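Local coordinates for protein bile salt hydrolase/transferase (Clostridium perfringens, PDB 2BJF) that hydrolyses the amide bond of glycine- and taurine-conjugated bile salts, releasing free bile acids, and can also join bile acids to amines, at residues A[114-119]-A[152-157]. Residues are numbered along the deposited sequence; the frame is centred on the assembly and turned at random. Where two conformers were deposited one is given.
Sequences SSVEEV and KSIVVE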
loop_
_atom_site.group_PDB
_atom_site.type_symbol
_atom_site.label_atom_id
_atom_site.label_comp_id
_atom_site.label_asym_id
_atom_site.label_seq_id
_atom_site.Cartn_x
_atom_site.Cartn_y
_atom_site.Cartn_z
ATOM N N SER A 114 -5.278 -19.506 38.106
ATOM C CA SER A 114 -6.244 -20.345 37.393
ATOM C C SER A 114 -7.046 -19.599 36.324
ATOM O O SER A 114 -7.705 -20.229 35.493
ATOM C CB SER A 114 -7.199 -21.014 38.387
ATOM O OG SER A 114 -8.001 -20.051 39.047
ATOM N N SER A 115 -6.992 -18.269 36.344
ATOM C CA SER A 115 -7.787 -17.453 35.426
ATOM C C SER A 115 -7.118 -16.125 35.081
ATOM O O SER A 115 -6.203 -15.682 35.779
ATOM C CB SER A 115 -9.174 -17.186 36.022
ATOM O OG SER A 115 -9.086 -16.330 37.150
ATOM N N VAL A 116 -7.591 -15.501 34.004
ATOM C CA VAL A 116 -7.148 -14.164 33.603
ATOM C C VAL A 116 -7.443 -13.143 34.706
ATOM O O VAL A 116 -6.601 -12.299 35.016
ATOM C CB VAL A 116 -7.793 -13.733 32.255
ATOM C CG1 VAL A 116 -7.673 -12.227 32.031
ATOM C CG2 VAL A 116 -7.156 -14.491 31.100
ATOM N N GLU A 117 -8.628 -13.241 35.308
ATOM C CA GLU A 117 -9.015 -12.337 36.396
ATOM C C GLU A 117 -8.073 -12.409 37.602
ATOM O O GLU A 117 -7.745 -11.376 38.192
ATOM C CB GLU A 117 -10.472 -12.557 36.819
ATOM C CG GLU A 117 -11.513 -12.072 35.799
ATOM C CD GLU A 117 -11.389 -10.589 35.439
ATOM O OE1 GLU A 117 -11.726 -10.234 34.290
ATOM O OE2 GLU A 117 -10.962 -9.778 36.290
ATOM N N GLU A 118 -7.648 -13.623 37.958
ATOM C CA GLU A 118 -6.685 -13.833 39.043
ATOM C C GLU A 118 -5.335 -13.194 38.727
ATOM O O GLU A 118 -4.714 -12.575 39.596
ATOM C CB GLU A 118 -6.496 -15.326 39.329
ATOM C CG GLU A 118 -7.588 -15.954 40.187
ATOM C CD GLU A 118 -7.187 -17.303 40.774
ATOM O OE1 GLU A 118 -8.017 -17.908 41.484
ATOM O OE2 GLU A 118 -6.047 -17.759 40.536
ATOM N N VAL A 119 -4.895 -13.351 37.478
ATOM C CA VAL A 119 -3.627 -12.787 37.001
ATOM C C VAL A 119 -3.665 -11.256 37.015
ATOM O O VAL A 119 -2.723 -10.615 37.486
ATOM C CB VAL A 119 -3.276 -13.297 35.573
ATOM C CG1 VAL A 119 -2.028 -12.611 35.037
ATOM C CG2 VAL A 119 -3.076 -14.798 35.574
ATOM N N LYS A 152 -11.586 -14.467 27.588
ATOM C CA LYS A 152 -10.943 -13.187 27.867
ATOM C C LYS A 152 -9.438 -13.268 27.638
ATOM O O LYS A 152 -8.805 -14.270 27.975
ATOM C CB LYS A 152 -11.238 -12.729 29.299
ATOM C CG LYS A 152 -12.673 -12.252 29.531
ATOM C CD LYS A 152 -12.925 -10.880 28.903
ATOM C CE LYS A 152 -14.404 -10.508 28.925
ATOM N NZ LYS A 152 -15.226 -11.371 28.023
ATOM N N SER A 153 -8.881 -12.206 27.061
ATOM C CA SER A 153 -7.446 -12.111 26.813
ATOM C C SER A 153 -6.893 -10.785 27.320
ATOM O O SER A 153 -7.567 -9.755 27.246
ATOM C CB SER A 153 -7.142 -12.256 25.319
ATOM O OG SER A 153 -7.461 -13.553 24.844
ATOM N N ILE A 154 -5.667 -10.823 27.841
ATOM C CA ILE A 154 -4.953 -9.609 28.245
ATOM C C ILE A 154 -3.548 -9.557 27.643
ATOM O O ILE A 154 -2.995 -10.586 27.240
ATOM C CB ILE A 154 -4.886 -9.432 29.793
ATOM C CG1 ILE A 154 -4.279 -10.669 30.468
ATOM C CG2 ILE A 154 -6.272 -9.098 30.359
ATOM C CD1 ILE A 154 -3.853 -10.443 31.916
ATOM N N VAL A 155 -2.993 -8.350 27.567
ATOM C CA VAL A 155 -1.635 -8.133 27.077
ATOM C C VAL A 155 -0.829 -7.433 28.166
ATOM O O VAL A 155 -1.277 -6.435 28.736
ATOM C CB VAL A 155 -1.625 -7.303 25.767
ATOM C CG1 VAL A 155 -0.200 -6.923 25.362
ATOM C CG2 VAL A 155 -2.309 -8.075 24.642
ATOM N N VAL A 156 0.353 -7.973 28.453
ATOM C CA VAL A 156 1.219 -7.447 29.508
ATOM C C VAL A 156 2.486 -6.850 28.904
ATOM O O VAL A 156 3.270 -7.554 28.266
ATOM C CB VAL A 156 1.596 -8.546 30.531
ATOM C CG1 VAL A 156 2.453 -7.969 31.651
ATOM C CG2 VAL A 156 0.343 -9.203 31.101
ATOM N N GLU A 157 2.676 -5.548 29.107
ATOM C CA GLU A 157 3.837 -4.839 28.572
ATOM C C GLU A 157 4.425 -3.914 29.626
ATOM O O GLU A 157 3.732 -3.038 30.140
ATOM C CB GLU A 157 3.454 -4.034 27.321
ATOM C CG GLU A 157 2.969 -4.895 26.160
ATOM C CD GLU A 157 2.571 -4.107 24.921
ATOM O OE1 GLU A 157 2.306 -2.889 25.020
ATOM O OE2 GLU A 157 2.512 -4.730 23.841
#
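Helix-on-sheet packing joins the first turn of helix 116-123 to strand 153-158 of an antiparallel sheet in this N-terminal nucleophile hydrolase: Val116 and Val119, one turn apart on the helix, both face Ile154. Val116 and Ile154 reach toward each other tip to tip, with Val116 CG1 3.8 Å from Ile154 CG2 and 4.0 Å from Ile154 CG1, so one methyl meets both branches at the fork of the isoleucine. Val116 CG1 lies trans to its own backbone nitrogen (chi1 163°), which leaves CG2 beside that nitrogen and 3.5 Å from Lys152 O, a contact of a methyl with a carbonyl oxygen that also accepts a hydrogen bond from Ser147 OG. Ile154 sends CG1 between its backbone nitrogen and carbonyl carbon (chi1 55°), and its extended chain carries CD1 on to Val119 CG1 at 4.2 Å. Compact branched residues suit both surfaces, since they fill the buried layer between helix and sheet with short, stiff side chains; Ile146 on the adjacent strand 142-147 also touches Ile154 and Val119. At the edge, Lys152 turns its CB toward the helix while its flexible chain carries the ammonium away, as befits an exposed position. No hydrogen bond spans the two segments; hydrogen bonds at the start of the helix are made by Ser115 and by Asp148. Ser115 is the N-cap, a residue type short enough for its hydroxyl to accept from a first-turn amide, while Asp148 OD2 takes the N-H of Val116. The capping bond runs from Glu118 N to Ser115 OG at 3.2 Å, with an N-H...O angle of 158°.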